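Local coordinates for protein pyroglutamyl-peptidase I (PDB 6LTQ) that probably removes N-terminal pyroglutamate residues from peptides, acting as a cysteine peptidase of the pyroglutamyl-peptidase I family, at residues 92-97 with 147-152; 158-163 with 176-181. All coordinates share one frame; numbering follows the deposited sequence.

Contact 1 of 2, residues 92-97 with 147-152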
ATOM      1  N   LEU D  92       1.760   6.868 -16.713  1.00 12.05           N
ATOM      2  CA  LEU D  92       2.217   7.903 -17.629  1.00 13.86           C
ATOM      3  C   LEU D  92       3.006   8.948 -16.852  1.00 14.89           C
ATOM      4  O   LEU D  92       2.471   9.596 -15.941  1.00 12.23           O
ATOM      5  CB  LEU D  92       1.016   8.535 -18.334  1.00  7.81           C
ATOM      6  CG  LEU D  92       0.107   7.455 -18.917  1.00 16.10           C
ATOM      7  CD1 LEU D  92      -1.266   8.002 -19.150  1.00 16.92           C
ATOM      8  CD2 LEU D  92       0.684   6.898 -20.238  1.00 17.43           C
ATOM      9  N   GLU D  93       4.273   9.119 -17.215  1.00  9.94           N
ATOM     10  CA  GLU D  93       5.186   9.973 -16.461  1.00 10.68           C
ATOM     11  C   GLU D  93       5.207  11.383 -17.037  1.00 20.55           C
ATOM     12  O   GLU D  93       5.521  11.584 -18.216  1.00 14.32           O
ATOM     13  CB  GLU D  93       6.587   9.367 -16.459  1.00 12.55           C
ATOM     14  CG  GLU D  93       6.656   8.003 -15.782  1.00 15.96           C
ATOM     15  CD  GLU D  93       6.472   8.057 -14.262  1.00 19.37           C
ATOM     16  OE1 GLU D  93       6.290   9.164 -13.693  1.00 13.42           O
ATOM     17  OE2 GLU D  93       6.560   6.979 -13.629  1.00 17.16           O
ATOM     18  N   ARG D  94       4.907  12.368 -16.195  1.00 14.34           N
ATOM     19  CA  ARG D  94       4.850  13.740 -16.660  1.00 12.92           C
ATOM     20  C   ARG D  94       6.146  14.501 -16.451  1.00  9.08           C
ATOM     21  O   ARG D  94       6.347  15.533 -17.109  1.00 15.46           O
ATOM     22  CB  ARG D  94       3.709  14.483 -15.943  1.00 13.19           C
ATOM     23  CG  ARG D  94       3.308  15.786 -16.590  1.00 20.38           C
ATOM     24  CD  ARG D  94       2.001  16.294 -16.070  1.00 15.26           C
ATOM     25  NE  ARG D  94       1.490  17.387 -16.898  1.00 24.80           N
ATOM     26  CZ  ARG D  94       0.292  17.943 -16.756  1.00 19.69           C
ATOM     27  NH1 ARG D  94      -0.540  17.519 -15.809  1.00 24.79           N
ATOM     28  NH2 ARG D  94      -0.082  18.921 -17.577  1.00 35.40           N
ATOM     29  N   VAL D  95       7.004  14.056 -15.529  1.00 11.88           N
ATOM     30  CA  VAL D  95       8.137  14.849 -15.047  1.00 12.81           C
ATOM     31  C   VAL D  95       9.415  14.038 -15.172  1.00 14.23           C
ATOM     32  O   VAL D  95       9.473  12.893 -14.706  1.00 16.04           O
ATOM     33  CB  VAL D  95       7.957  15.271 -13.574  1.00 17.85           C
ATOM     34  CG1 VAL D  95       9.215  15.988 -13.059  1.00 15.26           C
ATOM     35  CG2 VAL D  95       6.734  16.138 -13.411  1.00 14.84           C
ATOM     36  N   ALA D  96      10.457  14.649 -15.752  1.00 12.63           N
ATOM     37  CA  ALA D  96      11.800  14.082 -15.752  1.00 16.22           C
ATOM     38  C   ALA D  96      12.726  15.055 -15.044  1.00 12.00           C
ATOM     39  O   ALA D  96      12.710  16.248 -15.346  1.00 15.69           O
ATOM     40  CB  ALA D  96      12.293  13.814 -17.189  1.00 14.96           C
ATOM     41  N   ILE D  97      13.533  14.564 -14.115  1.00 15.03           N
ATOM     42  CA  ILE D  97      14.356  15.460 -13.321  1.00 15.73           C
ATOM     43  C   ILE D  97      15.833  15.230 -13.616  1.00 20.25           C
ATOM     44  O   ILE D  97      16.266  14.145 -14.007  1.00 17.90           O
ATOM     45  CB  ILE D  97      14.074  15.319 -11.813  1.00 18.26           C
ATOM     46  CG1 ILE D  97      14.456  13.925 -11.338  1.00 19.76           C
ATOM     47  CG2 ILE D  97      12.596  15.610 -11.523  1.00 24.72           C
ATOM     48  CD1 ILE D  97      14.711  13.879  -9.841  1.00 29.91           C
ATOM     49  N   VAL D 147      -1.603   9.295 -14.207  1.00 12.16           N
ATOM     50  CA  VAL D 147      -0.480  10.197 -14.409  1.00 12.61           C
ATOM     51  C   VAL D 147       0.385  10.196 -13.161  1.00 18.63           C
ATOM     52  O   VAL D 147      -0.117  10.344 -12.036  1.00 15.54           O
ATOM     53  CB  VAL D 147      -0.966  11.617 -14.748  1.00 13.34           C
ATOM     54  CG1 VAL D 147       0.221  12.580 -14.824  1.00 10.51           C
ATOM     55  CG2 VAL D 147      -1.743  11.597 -16.071  1.00 16.21           C
ATOM     56  N   SER D 148       1.689  10.060 -13.363  1.00  9.48           N
ATOM     57  CA  SER D 148       2.681  10.045 -12.303  1.00 14.70           C
ATOM     58  C   SER D 148       3.570  11.272 -12.432  1.00 13.36           C
ATOM     59  O   SER D 148       3.798  11.780 -13.538  1.00 12.16           O
ATOM     60  CB  SER D 148       3.537   8.763 -12.380  1.00 14.71           C
ATOM     61  OG  SER D 148       4.740   8.884 -11.626  1.00 12.02           O
ATOM     62  N   TYR D 149       4.075  11.754 -11.294  1.00  9.00           N
ATOM     63  CA  TYR D 149       4.930  12.935 -11.278  1.00 11.33           C
ATOM     64  C   TYR D 149       6.347  12.635 -10.827  1.00 13.70           C
ATOM     65  O   TYR D 149       7.139  13.567 -10.645  1.00 12.53           O
ATOM     66  CB  TYR D 149       4.304  14.035 -10.403  1.00 13.26           C
ATOM     67  CG  TYR D 149       3.103  14.605 -11.086  1.00 13.25           C
ATOM     68  CD1 TYR D 149       1.888  13.934 -11.087  1.00 15.57           C
ATOM     69  CD2 TYR D 149       3.196  15.805 -11.787  1.00 15.68           C
ATOM     70  CE1 TYR D 149       0.767  14.476 -11.779  1.00 15.78           C
ATOM     71  CE2 TYR D 149       2.127  16.330 -12.454  1.00 14.28           C
ATOM     72  CZ  TYR D 149       0.918  15.672 -12.453  1.00 14.24           C
ATOM     73  OH  TYR D 149      -0.144  16.230 -13.135  1.00 23.69           O
ATOM     74  N   THR D 150       6.702  11.366 -10.643  1.00 12.82           N
ATOM     75  CA  THR D 150       8.102  11.014 -10.476  1.00 12.70           C
ATOM     76  C   THR D 150       8.350   9.695 -11.188  1.00 18.72           C
ATOM     77  O   THR D 150       7.657   8.700 -10.939  1.00 14.80           O
ATOM     78  CB  THR D 150       8.514  10.927  -8.998  1.00 15.24           C
ATOM     79  OG1 THR D 150       9.820  10.346  -8.929  1.00 15.49           O
ATOM     80  CG2 THR D 150       7.558  10.070  -8.190  1.00 14.51           C
ATOM     81  N   ALA D 151       9.330   9.702 -12.092  1.00 14.11           N
ATOM     82  CA  ALA D 151       9.754   8.501 -12.801  1.00 15.17           C
ATOM     83  C   ALA D 151      10.975   7.869 -12.151  1.00 18.10           C
ATOM     84  O   ALA D 151      11.688   7.075 -12.784  1.00 17.24           O
ATOM     85  CB  ALA D 151      10.019   8.838 -14.274  1.00 16.25           C
ATOM     86  N   GLY D 152      11.235   8.204 -10.899  1.00 14.89           N
ATOM     87  CA  GLY D 152      12.432   7.745 -10.246  1.00 15.41           C
ATOM     88  C   GLY D 152      13.628   8.593 -10.646  1.00 16.58           C
ATOM     89  O   GLY D 152      13.511   9.650 -11.288  1.00 14.85           O
TER
HETATM   90  O   HOH W   1      10.977  11.931 -12.702  1.00 14.47           O

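Contact 2 of 2, residues 158-163 with 176-181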
ATOM      1  N   GLU D 158      16.531   8.982 -16.439  1.00 21.45           N
ATOM      2  CA  GLU D 158      17.691   9.566 -17.110  1.00 25.92           C
ATOM      3  C   GLU D 158      17.428   9.712 -18.597  1.00 16.89           C
ATOM      4  O   GLU D 158      17.604  10.791 -19.173  1.00 18.55           O
ATOM      5  CB  GLU D 158      18.940   8.715 -16.873  1.00 27.07           C
ATOM      6  CG  GLU D 158      20.126   9.159 -17.769  1.00 28.81           C
ATOM      7  CD  GLU D 158      21.332   8.221 -17.714  1.00 33.25           C
ATOM      8  OE1 GLU D 158      21.201   7.089 -17.223  1.00 26.85           O
ATOM      9  OE2 GLU D 158      22.425   8.632 -18.156  1.00 32.09           O
ATOM     10  N   VAL D 159      16.966   8.629 -19.224  1.00 22.00           N
ATOM     11  CA  VAL D 159      16.632   8.651 -20.642  1.00 19.86           C
ATOM     12  C   VAL D 159      15.521   9.650 -20.911  1.00 19.59           C
ATOM     13  O   VAL D 159      15.549  10.397 -21.901  1.00 18.62           O
ATOM     14  CB  VAL D 159      16.247   7.227 -21.094  1.00 26.78           C
ATOM     15  CG1 VAL D 159      15.398   7.259 -22.339  1.00 22.78           C
ATOM     16  CG2 VAL D 159      17.495   6.379 -21.279  1.00 21.02           C
ATOM     17  N   TYR D 160      14.520   9.700 -20.023  1.00 21.43           N
ATOM     18  CA  TYR D 160      13.435  10.655 -20.195  1.00 14.18           C
ATOM     19  C   TYR D 160      13.967  12.084 -20.178  1.00 15.27           C
ATOM     20  O   TYR D 160      13.614  12.898 -21.035  1.00 19.37           O
ATOM     21  CB  TYR D 160      12.375  10.467 -19.093  1.00 11.54           C
ATOM     22  CG  TYR D 160      11.018  11.052 -19.369  1.00 14.52           C
ATOM     23  CD1 TYR D 160      10.650  11.453 -20.640  1.00 14.24           C
ATOM     24  CD2 TYR D 160      10.069  11.178 -18.332  1.00 14.46           C
ATOM     25  CE1 TYR D 160       9.388  11.982 -20.895  1.00 11.31           C
ATOM     26  CE2 TYR D 160       8.810  11.699 -18.570  1.00 10.65           C
ATOM     27  CZ  TYR D 160       8.465  12.097 -19.843  1.00 18.15           C
ATOM     28  OH  TYR D 160       7.209  12.597 -20.064  1.00 15.46           O
ATOM     29  N   TYR D 161      14.785  12.412 -19.178  1.00 13.79           N
ATOM     30  CA  TYR D 161      15.327  13.766 -19.099  1.00 18.26           C
ATOM     31  C   TYR D 161      16.200  14.063 -20.308  1.00 19.68           C
ATOM     32  O   TYR D 161      16.110  15.144 -20.903  1.00 16.02           O
ATOM     33  CB  TYR D 161      16.116  13.951 -17.804  1.00 18.49           C
ATOM     34  CG  TYR D 161      16.664  15.360 -17.642  1.00 24.13           C
ATOM     35  CD1 TYR D 161      17.914  15.708 -18.159  1.00 28.28           C
ATOM     36  CD2 TYR D 161      15.934  16.343 -16.976  1.00 18.45           C
ATOM     37  CE1 TYR D 161      18.414  16.987 -18.028  1.00 21.51           C
ATOM     38  CE2 TYR D 161      16.441  17.631 -16.825  1.00 18.44           C
ATOM     39  CZ  TYR D 161      17.683  17.950 -17.353  1.00 24.42           C
ATOM     40  OH  TYR D 161      18.186  19.249 -17.217  1.00 21.53           O
ATOM     41  N   TYR D 162      17.022  13.091 -20.705  1.00 20.58           N
ATOM     42  CA  TYR D 162      17.883  13.286 -21.870  1.00 26.34           C
ATOM     43  C   TYR D 162      17.064  13.677 -23.096  1.00 21.09           C
ATOM     44  O   TYR D 162      17.390  14.648 -23.787  1.00 23.46           O
ATOM     45  CB  TYR D 162      18.705  12.019 -22.134  1.00 24.19           C
ATOM     46  CG  TYR D 162      19.754  12.243 -23.214  1.00 25.34           C
ATOM     47  CD1 TYR D 162      19.440  12.084 -24.559  1.00 27.83           C
ATOM     48  CD2 TYR D 162      21.038  12.654 -22.881  1.00 35.21           C
ATOM     49  CE1 TYR D 162      20.392  12.314 -25.542  1.00 36.37           C
ATOM     50  CE2 TYR D 162      21.993  12.881 -23.848  1.00 36.05           C
ATOM     51  CZ  TYR D 162      21.666  12.711 -25.174  1.00 38.94           C
ATOM     52  OH  TYR D 162      22.627  12.947 -26.130  1.00 40.49           O
ATOM     53  N   SER D 163      15.965  12.956 -23.362  1.00 21.22           N
ATOM     54  CA  SER D 163      15.171  13.247 -24.550  1.00 15.89           C
ATOM     55  C   SER D 163      14.456  14.587 -24.446  1.00 27.71           C
ATOM     56  O   SER D 163      14.398  15.335 -25.431  1.00 23.43           O
ATOM     57  CB  SER D 163      14.146  12.128 -24.823  1.00 16.52           C
ATOM     58  OG  SER D 163      14.795  10.937 -25.260  1.00 25.26           O
ATOM     59  N   ALA D 176       8.484  14.033 -26.246  1.00 18.21           N
ATOM     60  CA  ALA D 176       8.850  12.795 -25.597  1.00 15.56           C
ATOM     61  C   ALA D 176       7.837  12.507 -24.502  1.00 21.94           C
ATOM     62  O   ALA D 176       7.321  13.433 -23.864  1.00 18.62           O
ATOM     63  CB  ALA D 176      10.253  12.868 -25.024  1.00 22.95           C
ATOM     64  N   LEU D 177       7.523  11.220 -24.343  1.00 17.85           N
ATOM     65  CA  LEU D 177       6.664  10.726 -23.271  1.00 18.31           C
ATOM     66  C   LEU D 177       7.271   9.434 -22.736  1.00 27.17           C
ATOM     67  O   LEU D 177       7.767   8.606 -23.514  1.00 18.79           O
ATOM     68  CB  LEU D 177       5.225  10.492 -23.772  1.00 16.34           C
ATOM     69  CG  LEU D 177       4.185   9.912 -22.796  1.00 16.83           C
ATOM     70  CD1 LEU D 177       3.925  10.852 -21.594  1.00 19.25           C
ATOM     71  CD2 LEU D 177       2.890   9.600 -23.506  1.00 17.73           C
ATOM     72  N   PHE D 178       7.258   9.259 -21.411  1.00 14.14           N
ATOM     73  CA  PHE D 178       7.720   8.018 -20.801  1.00 15.94           C
ATOM     74  C   PHE D 178       6.524   7.284 -20.205  1.00 16.86           C
ATOM     75  O   PHE D 178       5.702   7.891 -19.512  1.00 14.13           O
ATOM     76  CB  PHE D 178       8.782   8.257 -19.725  1.00 15.66           C
ATOM     77  CG  PHE D 178       9.538   7.017 -19.385  1.00 18.99           C
ATOM     78  CD1 PHE D 178       8.953   6.016 -18.606  1.00 13.84           C
ATOM     79  CD2 PHE D 178      10.801   6.799 -19.904  1.00 19.82           C
ATOM     80  CE1 PHE D 178       9.625   4.834 -18.341  1.00 17.33           C
ATOM     81  CE2 PHE D 178      11.476   5.624 -19.638  1.00 15.55           C
ATOM     82  CZ  PHE D 178      10.890   4.639 -18.863  1.00 17.36           C
ATOM     83  N   VAL D 179       6.421   5.989 -20.483  1.00 11.61           N
ATOM     84  CA  VAL D 179       5.321   5.150 -19.994  1.00 14.74           C
ATOM     85  C   VAL D 179       5.942   4.051 -19.141  1.00 16.68           C
ATOM     86  O   VAL D 179       6.730   3.238 -19.642  1.00 15.27           O
ATOM     87  CB  VAL D 179       4.477   4.567 -21.135  1.00 18.55           C
ATOM     88  CG1 VAL D 179       3.314   3.747 -20.559  1.00 13.39           C
ATOM     89  CG2 VAL D 179       3.930   5.683 -22.023  1.00 13.14           C
ATOM     90  N   HIS D 180       5.710   4.112 -17.831  1.00 12.48           N
ATOM     91  CA  HIS D 180       6.062   3.025 -16.941  1.00 12.19           C
ATOM     92  C   HIS D 180       5.005   1.931 -16.962  1.00 14.18           C
ATOM     93  O   HIS D 180       3.804   2.196 -17.067  1.00 15.41           O
ATOM     94  CB  HIS D 180       6.271   3.532 -15.517  1.00 14.61           C
ATOM     95  CG  HIS D 180       7.706   3.818 -15.193  1.00 18.55           C
ATOM     96  ND1 HIS D 180       8.116   4.983 -14.584  1.00 21.72           N
ATOM     97  CD2 HIS D 180       8.836   3.101 -15.428  1.00 19.15           C
ATOM     98  CE1 HIS D 180       9.428   4.959 -14.419  1.00 20.44           C
ATOM     99  NE2 HIS D 180       9.892   3.833 -14.934  1.00 22.76           N
ATOM    100  N   LEU D 181       5.469   0.691 -16.792  1.00 16.61           N
ATOM    101  CA  LEU D 181       4.665  -0.501 -16.986  1.00 12.84           C
ATOM    102  C   LEU D 181       4.704  -1.403 -15.755  1.00 11.96           C
ATOM    103  O   LEU D 181       5.762  -1.552 -15.115  1.00 12.72           O
ATOM    104  CB  LEU D 181       5.172  -1.314 -18.198  1.00 11.76           C
ATOM    105  CG  LEU D 181       5.244  -0.550 -19.512  1.00 17.41           C
ATOM    106  CD1 LEU D 181       6.140  -1.346 -20.502  1.00 17.76           C
ATOM    107  CD2 LEU D 181       3.841  -0.329 -20.068  1.00 15.30           C
TER

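Contact 1 of 2, residues 92-97 with 147-152
Glu93 and Ser148 stand side by side on the same face of two paired parallel strands, and the serine hydroxyl donates through OG to Glu93 OE1 at 2.6 Å. It approaches on the syn side of the carboxylate, 33° out of its plane. A bend at chi2 (-70°) folds CD of Glu93 back until it rests 3.6 Å from CB of Ala151. The second oxygen, OE2, is engaged elsewhere, by His180 and by a salt bridge to Arg91, so that partners at both oxygens restrict the rotation of the group.

Two backbone bonds join the strands beneath this pair: Ser148 N to Leu92 O at 2.7 Å and Arg94 N to Ser148 O at 2.9 Å. Beyond them the chains separate, and a water bridges Val95 O and Ala151 N.

Arg94 and Tyr149 run side by side, pointing the same way, with guanidinium and ring planes 41° apart. NH1 of Arg94 donates to Tyr149 OH at 3.0 Å, while NH2 forms a salt bridge with Asp114 of the second subunit. Val95 crosses the tyrosine at about a right angle, its CG2 3.9 Å from CD2 of Tyr149.

Ser148 thus probably serves as a second-shell residue that helps to orient the carboxylate bonded to His180, consistent with the Cys-His-Glu catalytic triad of this peptidase family, here built at the end of a parallel strand pair.

Contact 2 of 2, residues 158-163 with 176-181
The ring of Tyr160 receives Phe178 on one face: CB of Phe178 stands over the ring centre, 3.5 Å from the centroid and only 10° off the normal, a CH-pi contact. Phe178 N lies over the same face, 3.5 Å from Tyr160 CZ, whereas Ala176 O sits at the ring edge, in plane. The two aromatic rings meet obliquely, their planes at 48°. On the strand, CE1 of Phe178 rests over a face of the His180 ring, offset toward the rim.

CG of Tyr160 is anti to the backbone N (chi1 -161°), and the phenol lies against the strand with its OH bonded to Glu93 O. An alanine here would probably leave that carbonyl without its hydroxyl mate and open a gap above CB of Phe178. One helical turn later, Ser163 CB packs on Ala176 CB at 4.0 Å, and Ser163 OG is hydrogen-bonded to Tyr70 and His80.

Helix and strand run nearly antiparallel, their axes 8.5 Å apart at closest approach. This is the helix-on-sheet layering of an alpha/beta fold, and the helix begins two residues after the oxidised cysteine at position 156, whose sulfonate is hydrogen-bonded to His180 NE2, consistent with a catalytic Cys-His pair.

Overall arrangement
The two contacts illustrate how one sheet can serve different chemistry at different depths. The centre of contact 2 lies about 5 Å from the centre of the chain; this contact is wholly buried and relies on aromatic and apolar surfaces between helix and strand. Contact 1, its centre about 10 Å from that of the chain and partly buried, is chiefly polar, and several of its residues, among them Arg94 and Tyr149, touch the second subunit. Strands 90-97 and 175-181 are antiparallel neighbours in the sheet, so the contact centres are only about 8 Å apart. The contacts touch directly: CB of Ala96 packs 3.5 Å from Tyr161 N, and contact 1 contributes the carboxylate, contact 2 the imidazole, of the probable active site.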